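Local coordinates for protein Plm1 (Streptomyces sp. HK803, PDB 4HXY) that probably reduces a beta-keto polyketide intermediate with NADPH, as the ketoreductase domain of the first module of phoslactomycin biosynthesis, at residues A[249-261]-A[298-311]. Residues are numbered along the deposited sequence; the frame is centred on the assembly and turned at random.
Sequences DVTDRAAMSGLID and AAKVEGALLLDELL. With NDP (NADPH dihydro-nicotinamide-adenine-dinucleotide phosphate), chain C.
Arg253 and Glu309 make the polar link between helices 253-261 and 298-310, a salt bridge in which the guanidinium presents NH1 and NH2 end-on, one to each carboxylate oxygen. Arg253 NH1 lies 2.8 Å from Glu309 OE2 and Arg253 NH2 2.9 Å from Glu309 OE1, with the two planes turned 40° apart; Leu306 CD1 covers one guanidinium face. Behind this bridge the packing is apolar. Leu310 is a knob among Arg253, Met256, Ser257 and Ile260, while Leu306, with CG trans to its amide nitrogen (chi1 -176°), brings CD2 to 3.3 Å from Val250 O, a buried carbonyl without a polar partner. Met256, bent at chi2 and chi3, presses CE tightly on Leu307 CD2. The loop at Thr251 nears the second helix at Gly303, where a side chain would hit Val250 CG1 and Ala299 O of its own helix.

Polar bonds at the other end recognise the cofactor. Asp249 OD1 accepts a hydrogen bond from NADPH N6A at 3.0 Å. Val250 N donates almost straight to NADPH N1A. Thr251 N reaches the same OD1, closing an Asx turn, and Thr251 OG1 adds a bond from the same face; an alanine in place of Asp249 would probably cost the adenine amino group its acceptor and loosen the turn. Lys300 NZ binds the nicotinamide ribose hydroxyls. An Asp after strand 242-247, holding adenine with the neighbouring backbone N-H, is characteristic of the short-chain dehydrogenase/reductase Rossmann fold.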
ATOM      1  N   ASP A 249      -2.671  -6.094 -21.216  1.00  9.87           N
ATOM      2  CA  ASP A 249      -3.248  -5.967 -19.873  1.00  9.62           C
ATOM      3  C   ASP A 249      -2.359  -6.732 -18.875  1.00  9.03           C
ATOM      4  O   ASP A 249      -2.189  -7.939 -18.973  1.00  8.57           O
ATOM      5  CB  ASP A 249      -4.656  -6.559 -19.923  1.00  9.98           C
ATOM      6  CG  ASP A 249      -5.438  -6.395 -18.630  1.00 12.09           C
ATOM      7  OD1 ASP A 249      -4.847  -6.095 -17.590  1.00  9.23           O
ATOM      8  OD2 ASP A 249      -6.674  -6.585 -18.691  1.00 16.04           O
ATOM      9  N   VAL A 250      -1.830  -6.010 -17.889  1.00  9.37           N
ATOM     10  CA  VAL A 250      -0.880  -6.560 -16.917  1.00  9.22           C
ATOM     11  C   VAL A 250      -1.502  -7.648 -16.033  1.00  9.92           C
ATOM     12  O   VAL A 250      -0.779  -8.399 -15.380  1.00 10.54           O
ATOM     13  CB  VAL A 250      -0.236  -5.426 -16.061  1.00  9.26           C
ATOM     14  CG1 VAL A 250      -1.253  -4.850 -15.057  1.00  6.51           C
ATOM     15  CG2 VAL A 250       1.047  -5.918 -15.376  1.00  7.92           C
ATOM     16  N   THR A 251      -2.832  -7.739 -16.020  1.00 10.25           N
ATOM     17  CA  THR A 251      -3.545  -8.770 -15.274  1.00 11.26           C
ATOM     18  C   THR A 251      -3.861 -10.015 -16.120  1.00 12.30           C
ATOM     19  O   THR A 251      -4.363 -11.007 -15.583  1.00 13.69           O
ATOM     20  CB  THR A 251      -4.884  -8.251 -14.669  1.00 11.02           C
ATOM     21  OG1 THR A 251      -5.863  -8.035 -15.698  1.00 10.95           O
ATOM     22  CG2 THR A 251      -4.679  -6.942 -13.879  1.00 11.17           C
ATOM     23  N   ASP A 252      -3.555  -9.970 -17.417  1.00 12.15           N
ATOM     24  CA  ASP A 252      -3.886 -11.063 -18.339  1.00 13.09           C
ATOM     25  C   ASP A 252      -2.762 -12.097 -18.375  1.00 12.59           C
ATOM     26  O   ASP A 252      -1.703 -11.882 -18.976  1.00 12.73           O
ATOM     27  CB  ASP A 252      -4.170 -10.497 -19.737  1.00 13.52           C
ATOM     28  CG  ASP A 252      -4.618 -11.551 -20.735  1.00 16.40           C
ATOM     29  OD1 ASP A 252      -4.119 -12.684 -20.721  1.00 16.91           O
ATOM     30  OD2 ASP A 252      -5.475 -11.221 -21.564  1.00 23.89           O
ATOM     31  N   ARG A 253      -3.004 -13.215 -17.713  1.00 13.96           N
ATOM     32  CA  ARG A 253      -1.989 -14.247 -17.553  1.00 14.84           C
ATOM     33  C   ARG A 253      -1.480 -14.790 -18.890  1.00 15.30           C
ATOM     34  O   ARG A 253      -0.275 -14.979 -19.069  1.00 15.68           O
ATOM     35  CB  ARG A 253      -2.530 -15.394 -16.717  1.00 15.85           C
ATOM     36  CG  ARG A 253      -1.535 -16.531 -16.503  1.00 17.86           C
ATOM     37  CD  ARG A 253      -2.154 -17.625 -15.658  1.00 20.81           C
ATOM     38  NE  ARG A 253      -2.253 -17.190 -14.266  1.00 22.54           N
ATOM     39  CZ  ARG A 253      -1.275 -17.302 -13.375  1.00 23.26           C
ATOM     40  NH1 ARG A 253      -0.123 -17.869 -13.710  1.00 24.41           N
ATOM     41  NH2 ARG A 253      -1.459 -16.864 -12.140  1.00 24.52           N
ATOM     42  N   ALA A 254      -2.389 -15.044 -19.829  1.00 15.57           N
ATOM     43  CA  ALA A 254      -2.000 -15.624 -21.121  1.00 15.78           C
ATOM     44  C   ALA A 254      -1.115 -14.665 -21.908  1.00 15.23           C
ATOM     45  O   ALA A 254      -0.098 -15.073 -22.468  1.00 16.01           O
ATOM     46  CB  ALA A 254      -3.239 -15.992 -21.942  1.00 16.27           C
ATOM     47  N   ALA A 255      -1.522 -13.402 -21.960  1.00 14.55           N
ATOM     48  CA  ALA A 255      -0.777 -12.349 -22.642  1.00 14.22           C
ATOM     49  C   ALA A 255       0.564 -12.074 -21.969  1.00 13.61           C
ATOM     50  O   ALA A 255       1.568 -11.917 -22.651  1.00 13.28           O
ATOM     51  CB  ALA A 255      -1.604 -11.071 -22.707  1.00 14.15           C
ATOM     52  N   MET A 256       0.585 -12.027 -20.636  1.00 12.86           N
ATOM     53  CA  MET A 256       1.829 -11.725 -19.921  1.00 13.06           C
ATOM     54  C   MET A 256       2.834 -12.864 -20.061  1.00 12.95           C
ATOM     55  O   MET A 256       4.023 -12.624 -20.319  1.00 11.90           O
ATOM     56  CB  MET A 256       1.552 -11.407 -18.444  1.00 12.87           C
ATOM     57  CG  MET A 256       0.867 -10.069 -18.255  1.00 13.77           C
ATOM     58  SD  MET A 256       1.887  -8.635 -18.658  1.00 13.47           S
ATOM     59  CE  MET A 256       2.913  -8.627 -17.194  1.00 17.90           C
ATOM     60  N   SER A 257       2.356 -14.093 -19.915  0.50 13.42           N
ATOM     61  CA  SER A 257       3.233 -15.262 -20.006  0.50 14.14           C
ATOM     62  C   SER A 257       3.775 -15.435 -21.431  0.50 14.20           C
ATOM     63  O   SER A 257       4.932 -15.810 -21.609  0.50 14.22           O
ATOM     64  CB  SER A 257       2.510 -16.526 -19.540  0.50 14.43           C
ATOM     65  OG  SER A 257       1.375 -16.790 -20.349  0.50 15.28           O
ATOM     66  N   GLY A 258       2.941 -15.153 -22.430  1.00 14.32           N
ATOM     67  CA  GLY A 258       3.367 -15.107 -23.832  1.00 14.72           C
ATOM     68  C   GLY A 258       4.513 -14.154 -24.113  1.00 14.56           C
ATOM     69  O   GLY A 258       5.474 -14.516 -24.804  1.00 14.63           O
ATOM     70  N   LEU A 259       4.405 -12.937 -23.581  1.00 13.78           N
ATOM     71  CA  LEU A 259       5.408 -11.898 -23.771  1.00 13.44           C
ATOM     72  C   LEU A 259       6.714 -12.325 -23.126  1.00 13.02           C
ATOM     73  O   LEU A 259       7.789 -12.265 -23.740  1.00 12.50           O
ATOM     74  CB  LEU A 259       4.930 -10.581 -23.152  1.00 13.96           C
ATOM     75  CG  LEU A 259       5.937  -9.435 -23.188  1.00 14.02           C
ATOM     76  CD1 LEU A 259       6.324  -9.109 -24.630  1.00 15.49           C
ATOM     77  CD2 LEU A 259       5.396  -8.201 -22.475  1.00 16.84           C
ATOM     78  N   ILE A 260       6.612 -12.724 -21.863  1.00 12.50           N
ATOM     79  CA  ILE A 260       7.779 -13.110 -21.089  1.00 12.67           C
ATOM     80  C   ILE A 260       8.494 -14.317 -21.730  1.00 13.37           C
ATOM     81  O   ILE A 260       9.723 -14.334 -21.856  1.00 12.89           O
ATOM     82  CB  ILE A 260       7.387 -13.367 -19.619  1.00 12.78           C
ATOM     83  CG1 ILE A 260       7.036 -12.025 -18.956  1.00 12.77           C
ATOM     84  CG2 ILE A 260       8.516 -14.088 -18.888  1.00 12.90           C
ATOM     85  CD1 ILE A 260       6.219 -12.110 -17.647  1.00 13.55           C
ATOM     86  N   ASP A 261       7.717 -15.313 -22.130  1.00 13.64           N
ATOM     87  CA  ASP A 261       8.269 -16.498 -22.799  1.00 14.83           C
ATOM     88  C   ASP A 261       8.972 -16.150 -24.115  1.00 14.91           C
ATOM     89  O   ASP A 261      10.038 -16.698 -24.415  1.00 15.89           O
ATOM     90  CB  ASP A 261       7.148 -17.508 -23.079  1.00 15.33           C
ATOM     91  CG  ASP A 261       6.656 -18.217 -21.825  1.00 18.40           C
ATOM     92  OD1 ASP A 261       7.218 -18.018 -20.716  1.00 22.44           O
ATOM     93  OD2 ASP A 261       5.677 -18.988 -21.949  1.00 23.43           O
ATOM     94  N   ALA A 298      -7.049  -3.913  -9.367  1.00  6.69           N
ATOM     95  CA  ALA A 298      -6.674  -5.001 -10.285  1.00  6.97           C
ATOM     96  C   ALA A 298      -5.281  -4.827 -10.902  1.00  6.87           C
ATOM     97  O   ALA A 298      -4.408  -5.693 -10.733  1.00  7.80           O
ATOM     98  CB  ALA A 298      -7.686  -5.096 -11.376  1.00  7.36           C
ATOM     99  N   ALA A 299      -5.090  -3.753 -11.672  1.00  7.03           N
ATOM    100  CA  ALA A 299      -3.787  -3.541 -12.344  1.00  7.06           C
ATOM    101  C   ALA A 299      -2.644  -3.498 -11.335  1.00  7.34           C
ATOM    102  O   ALA A 299      -1.583  -4.098 -11.530  1.00  7.60           O
ATOM    103  CB  ALA A 299      -3.787  -2.288 -13.203  1.00  7.13           C
ATOM    104  N   LYS A 300      -2.853  -2.774 -10.248  1.00  8.31           N
ATOM    105  CA  LYS A 300      -1.790  -2.567  -9.274  1.00  8.17           C
ATOM    106  C   LYS A 300      -1.451  -3.877  -8.561  1.00  8.09           C
ATOM    107  O   LYS A 300      -0.313  -4.344  -8.616  1.00  8.83           O
ATOM    108  CB  LYS A 300      -2.197  -1.448  -8.302  1.00  8.57           C
ATOM    109  CG  LYS A 300      -1.102  -1.025  -7.370  1.00  9.47           C
ATOM    110  CD  LYS A 300      -1.473   0.275  -6.616  1.00 10.49           C
ATOM    111  CE  LYS A 300      -1.212   1.563  -7.438  1.00 11.33           C
ATOM    112  NZ  LYS A 300       0.229   1.875  -7.597  1.00 14.39           N
ATOM    113  N   VAL A 301      -2.453  -4.517  -7.956  1.00  7.83           N
ATOM    114  CA  VAL A 301      -2.230  -5.703  -7.113  1.00  7.43           C
ATOM    115  C   VAL A 301      -2.133  -7.003  -7.916  1.00  8.20           C
ATOM    116  O   VAL A 301      -1.173  -7.773  -7.771  1.00  7.39           O
ATOM    117  CB  VAL A 301      -3.282  -5.847  -6.032  1.00  7.46           C
ATOM    118  CG1 VAL A 301      -2.971  -7.050  -5.146  1.00  7.48           C
ATOM    119  CG2 VAL A 301      -3.344  -4.578  -5.173  1.00  6.99           C
ATOM    120  N   GLU A 302      -3.147  -7.288  -8.721  1.00  8.56           N
ATOM    121  CA  GLU A 302      -3.136  -8.524  -9.490  1.00  9.30           C
ATOM    122  C   GLU A 302      -1.997  -8.504 -10.532  1.00  8.49           C
ATOM    123  O   GLU A 302      -1.361  -9.539 -10.757  1.00  8.54           O
ATOM    124  CB  GLU A 302      -4.516  -8.799 -10.110  1.00  9.61           C
ATOM    125  CG  GLU A 302      -5.663  -8.874  -9.062  1.00 13.24           C
ATOM    126  CD  GLU A 302      -5.396  -9.831  -7.884  1.00 20.41           C
ATOM    127  OE1 GLU A 302      -4.901 -10.964  -8.115  1.00 22.84           O
ATOM    128  OE2 GLU A 302      -5.673  -9.445  -6.716  1.00 25.48           O
ATOM    129  N   GLY A 303      -1.736  -7.349 -11.146  1.00  7.83           N
ATOM    130  CA  GLY A 303      -0.551  -7.163 -11.995  1.00  7.56           C
ATOM    131  C   GLY A 303       0.755  -7.485 -11.287  1.00  7.02           C
ATOM    132  O   GLY A 303       1.592  -8.222 -11.790  1.00  7.82           O
ATOM    133  N   ALA A 304       0.951  -6.924 -10.101  1.00  7.16           N
ATOM    134  CA  ALA A 304       2.177  -7.173  -9.363  1.00  5.91           C
ATOM    135  C   ALA A 304       2.350  -8.634  -8.971  1.00  6.57           C
ATOM    136  O   ALA A 304       3.472  -9.167  -9.047  1.00  7.35           O
ATOM    137  CB  ALA A 304       2.241  -6.281  -8.135  1.00  6.19           C
ATOM    138  N   LEU A 305       1.253  -9.271  -8.546  1.00  6.29           N
ATOM    139  CA  LEU A 305       1.276 -10.662  -8.138  1.00  6.80           C
ATOM    140  C   LEU A 305       1.598 -11.545  -9.338  1.00  7.45           C
ATOM    141  O   LEU A 305       2.332 -12.523  -9.210  1.00  8.90           O
ATOM    142  CB  LEU A 305      -0.058 -11.088  -7.543  1.00  7.11           C
ATOM    143  CG  LEU A 305      -0.289 -10.552  -6.126  1.00  7.76           C
ATOM    144  CD1 LEU A 305      -1.767 -10.696  -5.724  1.00  9.70           C
ATOM    145  CD2 LEU A 305       0.624 -11.162  -5.065  1.00  8.55           C
ATOM    146  N   LEU A 306       1.036 -11.197 -10.489  1.00  7.93           N
ATOM    147  CA  LEU A 306       1.295 -11.982 -11.711  1.00  8.34           C
ATOM    148  C   LEU A 306       2.757 -11.823 -12.121  1.00  8.50           C
ATOM    149  O   LEU A 306       3.435 -12.817 -12.427  1.00  9.02           O
ATOM    150  CB  LEU A 306       0.370 -11.540 -12.834  1.00  8.37           C
ATOM    151  CG  LEU A 306       0.445 -12.311 -14.158  1.00  9.91           C
ATOM    152  CD1 LEU A 306       0.199 -13.803 -13.963  1.00 11.44           C
ATOM    153  CD2 LEU A 306      -0.549 -11.715 -15.141  1.00 10.47           C
ATOM    154  N   LEU A 307       3.271 -10.595 -12.058  1.00  8.69           N
ATOM    155  CA  LEU A 307       4.678 -10.346 -12.387  1.00  9.14           C
ATOM    156  C   LEU A 307       5.612 -11.114 -11.463  1.00  9.21           C
ATOM    157  O   LEU A 307       6.613 -11.663 -11.900  1.00  9.51           O
ATOM    158  CB  LEU A 307       5.017  -8.866 -12.323  1.00  9.44           C
ATOM    159  CG  LEU A 307       4.444  -7.997 -13.441  1.00  9.55           C
ATOM    160  CD1 LEU A 307       4.367  -6.529 -12.996  1.00 11.03           C
ATOM    161  CD2 LEU A 307       5.260  -8.144 -14.725  1.00 12.57           C
ATOM    162  N   ASP A 308       5.314 -11.096 -10.169  1.00  8.56           N
ATOM    163  CA  ASP A 308       6.119 -11.789  -9.181  1.00  8.61           C
ATOM    164  C   ASP A 308       6.151 -13.286  -9.498  1.00  8.58           C
ATOM    165  O   ASP A 308       7.209 -13.924  -9.446  1.00  9.85           O
ATOM    166  CB  ASP A 308       5.547 -11.545  -7.774  1.00  8.34           C
ATOM    167  CG  ASP A 308       6.219 -12.388  -6.700  1.00 11.15           C
ATOM    168  OD1 ASP A 308       7.426 -12.233  -6.440  1.00 13.15           O
ATOM    169  OD2 ASP A 308       5.521 -13.215  -6.106  1.00 14.16           O
ATOM    170  N   GLU A 309       4.998 -13.841  -9.827  1.00  9.13           N
ATOM    171  CA  GLU A 309       4.906 -15.266 -10.125  1.00 10.30           C
ATOM    172  C   GLU A 309       5.673 -15.673 -11.394  1.00 10.60           C
ATOM    173  O   GLU A 309       6.395 -16.701 -11.406  1.00 11.41           O
ATOM    174  CB  GLU A 309       3.450 -15.676 -10.215  1.00 11.26           C
ATOM    175  CG  GLU A 309       3.254 -17.161 -10.500  1.00 15.72           C
ATOM    176  CD  GLU A 309       1.847 -17.480 -10.919  1.00 20.45           C
ATOM    177  OE1 GLU A 309       0.929 -16.704 -10.567  1.00 21.55           O
ATOM    178  OE2 GLU A 309       1.664 -18.496 -11.641  1.00 22.54           O
ATOM    179  N   LEU A 310       5.531 -14.884 -12.446  1.00  9.97           N
ATOM    180  CA  LEU A 310       6.082 -15.242 -13.756  1.00 10.50           C
ATOM    181  C   LEU A 310       7.570 -14.903 -13.881  1.00 10.81           C
ATOM    182  O   LEU A 310       8.245 -15.388 -14.811  1.00 11.91           O
ATOM    183  CB  LEU A 310       5.308 -14.545 -14.887  1.00 10.15           C
ATOM    184  CG  LEU A 310       3.814 -14.867 -15.044  1.00 10.33           C
ATOM    185  CD1 LEU A 310       3.181 -14.054 -16.195  1.00 12.54           C
ATOM    186  CD2 LEU A 310       3.580 -16.356 -15.219  1.00 14.05           C
ATOM    187  N   LEU A 311       8.082 -14.074 -12.980  1.00 11.00           N
ATOM    188  CA  LEU A 311       9.463 -13.588 -13.067  1.00 11.44           C
ATOM    189  C   LEU A 311      10.210 -13.793 -11.751  1.00 13.37           C
ATOM    190  O   LEU A 311      10.499 -12.837 -11.040  1.00 14.05           O
ATOM    191  CB  LEU A 311       9.451 -12.111 -13.434  1.00 10.81           C
ATOM    192  CG  LEU A 311       8.961 -11.825 -14.845  1.00 10.43           C
ATOM    193  CD1 LEU A 311       8.742 -10.353 -15.060  1.00 11.72           C
ATOM    194  CD2 LEU A 311       9.982 -12.385 -15.863  1.00 12.11           C
TER
HETATM  195  PA  NDP C 501      -0.858   7.356 -15.353  1.00 12.23           P
HETATM  196  O1A NDP C 501      -0.276   8.407 -16.237  1.00 13.80           O
HETATM  197  O2A NDP C 501      -2.345   7.166 -15.354  1.00 11.30           O
HETATM  198  O5B NDP C 501      -0.174   5.953 -15.691  1.00 11.19           O
HETATM  199  C5B NDP C 501      -0.811   4.745 -15.329  1.00 12.82           C
HETATM  200  C4B NDP C 501      -0.504   3.721 -16.383  1.00 11.40           C
HETATM  201  O4B NDP C 501      -1.075   2.476 -16.037  1.00  8.96           O
HETATM  202  C3B NDP C 501      -1.080   4.070 -17.734  1.00 13.42           C
HETATM  203  O3B NDP C 501      -0.028   3.915 -18.707  1.00 15.33           O
HETATM  204  C2B NDP C 501      -2.180   3.060 -17.973  1.00 10.16           C
HETATM  205  O2B NDP C 501      -2.232   2.898 -19.375  1.00 11.30           O
HETATM  206  C1B NDP C 501      -1.625   1.874 -17.190  1.00  9.11           C
HETATM  207  N9A NDP C 501      -2.575   0.827 -16.834  1.00  7.70           N
HETATM  208  C8A NDP C 501      -3.730   0.937 -16.091  1.00  7.49           C
HETATM  209  N7A NDP C 501      -4.321  -0.275 -16.021  1.00  7.76           N
HETATM  210  C5A NDP C 501      -3.536  -1.176 -16.696  1.00  7.73           C
HETATM  211  C6A NDP C 501      -3.630  -2.536 -16.940  1.00  6.52           C
HETATM  212  N6A NDP C 501      -4.621  -3.309 -16.508  1.00  6.73           N
HETATM  213  N1A NDP C 501      -2.637  -3.132 -17.697  1.00  7.17           N
HETATM  214  C2A NDP C 501      -1.554  -2.397 -18.165  1.00  5.95           C
HETATM  215  N3A NDP C 501      -1.451  -1.049 -17.935  1.00  7.42           N
HETATM  216  C4A NDP C 501      -2.437  -0.468 -17.200  1.00  8.44           C
HETATM  217  O3  NDP C 501      -0.438   7.597 -13.817  1.00 11.17           O
HETATM  218  PN  NDP C 501       0.972   8.032 -13.240  1.00 12.40           P
HETATM  219  O1N NDP C 501       0.739   9.264 -12.452  1.00 15.38           O
HETATM  220  O2N NDP C 501       2.063   8.020 -14.234  1.00 14.07           O
HETATM  221  O5D NDP C 501       1.236   6.947 -12.097  1.00 15.12           O
HETATM  222  C5D NDP C 501       1.812   5.698 -12.381  1.00 14.82           C
HETATM  223  C4D NDP C 501       1.965   4.935 -11.076  1.00 12.35           C
HETATM  224  O4D NDP C 501       2.577   5.750 -10.091  1.00 11.63           O
HETATM  225  C3D NDP C 501       0.631   4.512 -10.506  1.00 12.04           C
HETATM  226  O3D NDP C 501       0.699   3.172 -10.120  1.00 14.77           O
HETATM  227  C2D NDP C 501       0.432   5.386  -9.285  1.00 12.84           C
HETATM  228  O2D NDP C 501      -0.349   4.772  -8.281  1.00 14.33           O
HETATM  229  C1D NDP C 501       1.859   5.687  -8.876  1.00 12.33           C
HETATM  230  N1N NDP C 501       1.973   6.979  -8.186  1.00 11.07           N
HETATM  231  C2N NDP C 501       1.831   8.152  -8.870  1.00  9.58           C
HETATM  232  C3N NDP C 501       1.774   9.387  -8.222  1.00 10.59           C
HETATM  233  C7N NDP C 501       1.698  10.660  -8.971  1.00 11.03           C
HETATM  234  O7N NDP C 501       1.871  11.804  -8.225  1.00 11.88           O
HETATM  235  N7N NDP C 501       1.437  10.771 -10.265  1.00 12.14           N
HETATM  236  C4N NDP C 501       2.202   9.443  -6.780  1.00  9.76           C
HETATM  237  C5N NDP C 501       2.347   8.107  -6.130  1.00  9.96           C
HETATM  238  C6N NDP C 501       2.250   6.941  -6.852  1.00 10.14           C
HETATM  239  P2B NDP C 501      -3.448   2.189 -20.135  1.00 13.15           P
HETATM  240  O1X NDP C 501      -3.151   2.407 -21.600  1.00 13.44           O
HETATM  241  O2X NDP C 501      -4.786   2.822 -19.728  1.00 13.76           O
HETATM  242  O3X NDP C 501      -3.510   0.762 -19.777  1.00 10.20           O